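Local coordinates for protein japanin (Rhipicephalus appendiculatus, PDB 4BOE) that binds cholesterol in a lipocalin pocket and modulates the host immune response, blocking the differentiation of dendritic cells from monocytes, at residues T31-Q36 and V41-I46; V65-Y70 and R95-D100. All coordinates share one frame; numbering follows the deposited sequence.

Contact 1. Residues T31-Q36 and V41-I46; sequences TRYLNQ and VTRSLI. With NAG (2-acetamido-2-deoxy-beta-D-glucopyranose), chain K.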
loop_
_atom_site.group_PDB
_atom_site.type_symbol
_atom_site.label_atom_id
_atom_site.label_comp_id
_atom_site.label_asym_id
_atom_site.label_seq_id
_atom_site.Cartn_x
_atom_site.Cartn_y
_atom_site.Cartn_z
ATOM N N THR A 31 -2.168 5.644 1.157
ATOM C CA THR A 31 -1.327 6.100 2.254
ATOM C C THR A 31 -0.726 7.473 1.927
ATOM O O THR A 31 -0.122 7.636 0.869
ATOM C CB THR A 31 -0.268 5.028 2.690
ATOM O OG1 THR A 31 0.633 5.623 3.598
ATOM C CG2 THR A 31 0.572 4.499 1.572
ATOM N N ARG A 32 -0.898 8.457 2.840
ATOM C CA ARG A 32 -0.325 9.789 2.685
ATOM C C ARG A 32 0.843 9.948 3.630
ATOM O O ARG A 32 0.822 9.455 4.756
ATOM C CB ARG A 32 -1.336 10.919 2.951
ATOM C CG ARG A 32 -2.643 10.824 2.220
ATOM C CD ARG A 32 -3.317 12.163 2.256
ATOM N NE ARG A 32 -4.649 12.130 1.653
ATOM C CZ ARG A 32 -5.791 11.946 2.305
ATOM N NH1 ARG A 32 -5.797 11.762 3.625
ATOM N NH2 ARG A 32 -6.942 11.939 1.645
ATOM N N TYR A 33 1.828 10.719 3.194
ATOM C CA TYR A 33 2.995 11.063 3.974
ATOM C C TYR A 33 2.556 12.111 4.996
ATOM O O TYR A 33 1.871 13.074 4.624
ATOM C CB TYR A 33 4.061 11.681 3.037
ATOM C CG TYR A 33 5.272 12.253 3.745
ATOM C CD1 TYR A 33 5.254 13.539 4.274
ATOM C CD2 TYR A 33 6.441 11.515 3.869
ATOM C CE1 TYR A 33 6.363 14.061 4.938
ATOM C CE2 TYR A 33 7.550 12.027 4.526
ATOM C CZ TYR A 33 7.527 13.328 5.004
ATOM O OH TYR A 33 8.636 13.838 5.626
ATOM N N LEU A 34 2.983 11.967 6.244
ATOM C CA LEU A 34 2.649 12.969 7.284
ATOM C C LEU A 34 3.898 13.704 7.732
ATOM O O LEU A 34 3.955 14.914 7.651
ATOM C CB LEU A 34 1.951 12.338 8.492
ATOM C CG LEU A 34 0.678 11.575 8.165
ATOM C CD1 LEU A 34 0.078 11.011 9.422
ATOM C CD2 LEU A 34 -0.345 12.442 7.433
ATOM N N ASN A 35 4.911 12.990 8.160
ATOM C CA ASN A 35 6.133 13.665 8.591
ATOM C C ASN A 35 7.253 12.684 8.706
ATOM O O ASN A 35 7.076 11.499 8.423
ATOM C CB ASN A 35 5.896 14.425 9.945
ATOM C CG ASN A 35 5.543 13.593 11.150
ATOM O OD1 ASN A 35 6.261 12.642 11.496
ATOM N ND2 ASN A 35 4.451 13.996 11.837
ATOM N N GLN A 36 8.402 13.164 9.127
ATOM C CA GLN A 36 9.561 12.336 9.372
ATOM C C GLN A 36 10.272 12.781 10.637
ATOM O O GLN A 36 10.455 13.971 10.835
ATOM C CB GLN A 36 10.544 12.421 8.193
ATOM C CG GLN A 36 11.730 11.474 8.376
ATOM C CD GLN A 36 12.614 11.393 7.160
ATOM O OE1 GLN A 36 12.380 12.066 6.141
ATOM N NE2 GLN A 36 13.655 10.559 7.260
ATOM N N VAL A 41 9.515 7.501 8.899
ATOM C CA VAL A 41 8.532 8.329 8.204
ATOM C C VAL A 41 7.167 7.952 8.762
ATOM O O VAL A 41 6.854 6.770 8.851
ATOM C CB VAL A 41 8.622 8.134 6.667
ATOM C CG1 VAL A 41 7.423 8.754 5.951
ATOM C CG2 VAL A 41 9.920 8.749 6.143
ATOM N N THR A 42 6.331 8.943 9.058
ATOM C CA THR A 42 4.983 8.672 9.537
ATOM C C THR A 42 4.077 8.874 8.366
ATOM O O THR A 42 4.163 9.885 7.671
ATOM C CB THR A 42 4.579 9.539 10.759
ATOM O OG1 THR A 42 5.556 9.372 11.762
ATOM C CG2 THR A 42 3.247 9.120 11.371
ATOM N N ARG A 43 3.215 7.892 8.134
ATOM C CA ARG A 43 2.236 7.973 7.073
ATOM C C ARG A 43 0.858 7.623 7.665
ATOM O O ARG A 43 0.756 6.936 8.682
ATOM C CB ARG A 43 2.542 6.969 5.947
ATOM C CG ARG A 43 3.976 6.925 5.401
ATOM C CD ARG A 43 4.027 5.960 4.185
ATOM N NE ARG A 43 3.265 6.533 3.083
ATOM C CZ ARG A 43 3.718 7.366 2.158
ATOM N NH1 ARG A 43 5.011 7.657 2.090
ATOM N NH2 ARG A 43 2.890 7.868 1.246
ATOM N N SER A 44 -0.177 8.047 6.995
ATOM C CA SER A 44 -1.537 7.649 7.341
ATOM C C SER A 44 -1.966 6.489 6.446
ATOM O O SER A 44 -1.416 6.312 5.369
ATOM C CB SER A 44 -2.506 8.808 7.137
ATOM O OG SER A 44 -2.570 9.164 5.767
ATOM N N LEU A 45 -2.919 5.686 6.912
ATOM C CA LEU A 45 -3.564 4.650 6.143
ATOM C C LEU A 45 -5.006 5.129 6.048
ATOM O O LEU A 45 -5.653 5.295 7.065
ATOM C CB LEU A 45 -3.459 3.292 6.819
ATOM C CG LEU A 45 -4.102 2.135 6.055
ATOM C CD1 LEU A 45 -3.404 1.867 4.728
ATOM C CD2 LEU A 45 -4.068 0.928 6.887
ATOM N N ILE A 46 -5.461 5.457 4.847
ATOM C CA ILE A 46 -6.775 6.001 4.567
ATOM C C ILE A 46 -7.583 4.968 3.773
ATOM O O ILE A 46 -7.065 4.335 2.860
ATOM C CB ILE A 46 -6.639 7.320 3.760
ATOM C CG1 ILE A 46 -5.715 8.348 4.431
ATOM C CG2 ILE A 46 -7.994 7.954 3.450
ATOM C CD1 ILE A 46 -6.146 8.772 5.813
HETATM C C1 NAG K . 4.019 13.392 13.063
HETATM C C2 NAG K . 3.940 14.444 14.168
HETATM C C3 NAG K . 3.601 13.727 15.473
HETATM C C4 NAG K . 2.247 13.038 15.335
HETATM C C5 NAG K . 2.230 12.141 14.095
HETATM C C6 NAG K . 0.853 11.596 13.775
HETATM C C7 NAG K . 6.394 14.812 14.371
HETATM C C8 NAG K . 7.463 15.804 14.023
HETATM N N2 NAG K . 5.132 15.272 14.309
HETATM O O3 NAG K . 3.551 14.664 16.544
HETATM O O4 NAG K . 1.964 12.257 16.491
HETATM O O5 NAG K . 2.686 12.869 12.935
HETATM O O6 NAG K . -0.148 12.606 13.779
HETATM O O7 NAG K . 6.660 13.654 14.688
HETATM O O HOH W 1 -3.992 11.710 5.748
#
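The Arg43 guanidinium carries Tyr33 CA over the centre of one face, 4.1 Å above the plane, and meets Thr31 at its edge. Arg43 NH1 lies at the edge of the Tyr33 ring. One face of that ring takes Asn35 N, offset toward the rim, and Val41 CG1 approaches Tyr33 CE2 obliquely at 3.6 Å. Arg43 grips Thr31 side-on. Its NE donates to Thr31 OG1 (2.8 Å), and its NH2 to Thr31 O (3.0 Å) from above the carbonyl plane. A bend at chi3 (68°) turns the guanidinium back to make this grip. Thr31 OG1 then donates to Ser44 O at 2.8 Å. Arg43 NH1 also donates to Ala6 O and Asn8 O, and NH2 to Gln10 O. A leucine in place of Arg43 would probably cost these carbonyls its donors and Thr31 OG1 its NE partner, weakening the tie between the N-terminal residues and the hairpin. On the face that carries Asn35 and Thr42, Asn35 ND2 is covalently bonded to the N-acetylglucosamine. Thr42 O accepts from Leu34 N (2.8 Å) and Asn35 N (3.2 Å). Both residues face Thr42, shifting the register by one: a classic beta bulge in the lipocalin barrel, whose Thr31, Arg43 and Leu45 touch cholesterol.

Contact 2. Residues V65-Y70 and R95-D100; sequences VKWEPY and RTYDND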
loop_
_atom_site.group_PDB
_atom_site.type_symbol
_atom_site.label_atom_id
_atom_site.label_comp_id
_atom_site.label_asym_id
_atom_site.label_seq_id
_atom_site.Cartn_x
_atom_site.Cartn_y
_atom_site.Cartn_z
ATOM N N VAL A 65 7.284 3.971 8.917
ATOM C CA VAL A 65 8.129 3.121 8.084
ATOM C C VAL A 65 9.576 3.580 8.093
ATOM O O VAL A 65 9.875 4.774 8.116
ATOM C CB VAL A 65 7.596 2.950 6.619
ATOM C CG1 VAL A 65 6.215 2.333 6.624
ATOM C CG2 VAL A 65 7.543 4.271 5.881
ATOM N N LYS A 66 10.461 2.618 7.996
ATOM C CA LYS A 66 11.895 2.835 7.928
ATOM C C LYS A 66 12.459 2.018 6.770
ATOM O O LYS A 66 12.173 0.832 6.676
ATOM C CB LYS A 66 12.579 2.376 9.238
ATOM C CG LYS A 66 14.037 2.779 9.367
ATOM C CD LYS A 66 14.721 2.210 10.586
ATOM C CE LYS A 66 14.931 0.715 10.512
ATOM N NZ LYS A 66 15.922 0.234 11.516
ATOM N N TRP A 67 13.316 2.633 5.941
ATOM C CA TRP A 67 14.047 1.920 4.893
ATOM C C TRP A 67 15.520 2.341 4.869
ATOM O O TRP A 67 15.822 3.482 4.553
ATOM C CB TRP A 67 13.424 2.126 3.527
ATOM C CG TRP A 67 14.141 1.397 2.430
ATOM C CD1 TRP A 67 14.301 0.044 2.302
ATOM C CD2 TRP A 67 14.807 1.991 1.306
ATOM N NE1 TRP A 67 15.001 -0.241 1.151
ATOM C CE2 TRP A 67 15.298 0.934 0.506
ATOM C CE3 TRP A 67 15.149 3.312 0.965
ATOM C CZ2 TRP A 67 16.014 1.162 -0.659
ATOM C CZ3 TRP A 67 15.903 3.531 -0.176
ATOM C CH2 TRP A 67 16.315 2.463 -0.978
ATOM N N GLU A 68 16.416 1.420 5.223
ATOM C CA GLU A 68 17.874 1.638 5.122
ATOM C C GLU A 68 18.232 1.498 3.612
ATOM O O GLU A 68 17.706 0.590 2.970
ATOM C CB GLU A 68 18.658 0.572 5.903
ATOM C CG GLU A 68 18.397 0.541 7.399
ATOM C CD GLU A 68 19.324 1.431 8.206
ATOM O OE1 GLU A 68 19.548 2.592 7.790
ATOM O OE2 GLU A 68 19.850 0.952 9.237
ATOM N N PRO A 69 19.109 2.355 3.057
ATOM C CA PRO A 69 19.464 2.256 1.623
ATOM C C PRO A 69 19.918 0.878 1.172
ATOM O O PRO A 69 20.677 0.175 1.867
ATOM C CB PRO A 69 20.539 3.318 1.449
ATOM C CG PRO A 69 20.196 4.355 2.484
ATOM C CD PRO A 69 19.682 3.578 3.665
ATOM N N TYR A 70 19.308 0.433 0.053
ATOM C CA TYR A 70 19.525 -0.876 -0.560
ATOM C C TYR A 70 19.074 -2.029 0.301
ATOM O O TYR A 70 19.441 -3.166 0.022
ATOM C CB TYR A 70 20.974 -1.046 -1.017
ATOM C CG TYR A 70 21.346 -0.026 -2.061
ATOM C CD1 TYR A 70 20.925 -0.168 -3.376
ATOM C CD2 TYR A 70 22.184 1.046 -1.755
ATOM C CE1 TYR A 70 21.266 0.760 -4.352
ATOM C CE2 TYR A 70 22.542 1.986 -2.733
ATOM C CZ TYR A 70 22.070 1.842 -4.028
ATOM O OH TYR A 70 22.384 2.737 -5.027
ATOM N N ARG A 95 10.079 -6.243 -3.356
ATOM C CA ARG A 95 10.368 -7.015 -4.554
ATOM C C ARG A 95 11.029 -6.102 -5.535
ATOM O O ARG A 95 12.137 -6.376 -5.985
ATOM C CB ARG A 95 9.098 -7.655 -5.160
ATOM C CG ARG A 95 8.310 -8.498 -4.215
ATOM C CD ARG A 95 9.155 -9.497 -3.489
ATOM N NE ARG A 95 9.668 -10.564 -4.351
ATOM C CZ ARG A 95 9.157 -11.786 -4.475
ATOM N NH1 ARG A 95 8.045 -12.116 -3.840
ATOM N NH2 ARG A 95 9.740 -12.681 -5.268
ATOM N N THR A 96 10.367 -5.016 -5.839
ATOM C CA THR A 96 10.919 -3.995 -6.706
ATOM C C THR A 96 10.191 -2.670 -6.512
ATOM O O THR A 96 9.153 -2.582 -5.852
ATOM C CB THR A 96 10.963 -4.469 -8.183
ATOM O OG1 THR A 96 11.696 -3.486 -8.905
ATOM C CG2 THR A 96 9.593 -4.640 -8.788
ATOM N N TYR A 97 10.779 -1.639 -7.057
ATOM C CA TYR A 97 10.213 -0.303 -6.966
ATOM C C TYR A 97 10.803 0.580 -8.036
ATOM O O TYR A 97 11.810 0.254 -8.635
ATOM C CB TYR A 97 10.423 0.305 -5.546
ATOM C CG TYR A 97 11.836 0.764 -5.218
ATOM C CD1 TYR A 97 12.272 2.030 -5.564
ATOM C CD2 TYR A 97 12.743 -0.086 -4.590
ATOM C CE1 TYR A 97 13.566 2.448 -5.290
ATOM C CE2 TYR A 97 14.028 0.337 -4.282
ATOM C CZ TYR A 97 14.446 1.594 -4.667
ATOM O OH TYR A 97 15.708 2.072 -4.388
ATOM N N ASP A 98 10.180 1.705 -8.237
ATOM C CA ASP A 98 10.612 2.797 -9.097
ATOM C C ASP A 98 10.070 4.088 -8.424
ATOM O O ASP A 98 9.559 4.023 -7.304
ATOM C CB ASP A 98 10.066 2.604 -10.518
ATOM C CG ASP A 98 10.843 3.302 -11.630
ATOM O OD1 ASP A 98 11.487 4.342 -11.352
ATOM O OD2 ASP A 98 10.781 2.833 -12.778
ATOM N N ASN A 99 10.158 5.233 -9.096
ATOM C CA ASN A 99 9.675 6.504 -8.558
ATOM C C ASN A 99 8.188 6.484 -8.243
ATOM O O ASN A 99 7.772 7.150 -7.306
ATOM C CB ASN A 99 9.940 7.644 -9.569
ATOM C CG ASN A 99 11.406 7.898 -9.779
ATOM O OD1 ASN A 99 12.159 8.050 -8.814
ATOM N ND2 ASN A 99 11.839 7.954 -11.036
ATOM N N ASP A 100 7.387 5.723 -9.026
ATOM C CA ASP A 100 5.961 5.769 -8.883
ATOM C C ASP A 100 5.297 4.429 -8.605
ATOM O O ASP A 100 4.073 4.362 -8.646
ATOM C CB ASP A 100 5.386 6.474 -10.127
ATOM C CG ASP A 100 5.805 7.959 -10.184
ATOM O OD1 ASP A 100 5.171 8.792 -9.492
ATOM O OD2 ASP A 100 6.814 8.263 -10.822
#
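Trp67 and Tyr97 meet through the outer ends of their aromatic side chains, which come from opposite directions. The bond from CA to CB of Trp67 points toward residues 95-100. CG stands anti to the backbone N (chi1 -179°), which carries the indole across to Tyr97. Along the five-membered ring, NE1 is turned to its own chain and donates to Ser71 O just beyond the segment. This bond helps fix the rotation of the ring. One indole face is met by Pro69 CA, 4.1 Å above the plane and offset toward the rim. Further out, Trp67 CZ2 comes 3.9 Å from Tyr97 OH and 4.2 Å from Tyr97 CE2. At the far end of the six-membered ring, CH2 lies 3.5 Å from Tyr97 OH. The two ring planes stand at 78°, with the centroid of the Trp67 six-membered ring 5.7 Å from that of Tyr97. The approach is oblique. Nearby, Met4 touches Trp67 and Leu102 touches Tyr97. Only these two residues touch across the segments, and the surface buried is small, 79 Å². The tyrosine hydroxyl faces ring carbons here, so the contact rests on van der Waals attraction between aromatic groups. Its grip is therefore modest and weakly directional, in keeping with a surface contact between the end regions of two barrel strands.

How the contacts relate
Following the chain from the N terminus, contact 1 comes first. It closes the short hairpin link, residues 37-40, whose ends still belong to the two strands, and pairs the neighbouring strands 26-37 and 40-49. The chain then returns along strand 59-66. Contact 2 closes a longer loop of 24 residues, which holds strand 73-78, helix 80-85 and the first part of strand 91-98. It bridges across strand 73-78, from the residues after strand 59-66 to strand 91-98. The two contacts are in series and neither nest nor cross. The centres of contact 1 and contact 2 are about 15 Å apart. They meet where Val41 O lies 2.8 Å from Val65 N, a probable hydrogen bond between adjacent strands of the lipocalin barrel.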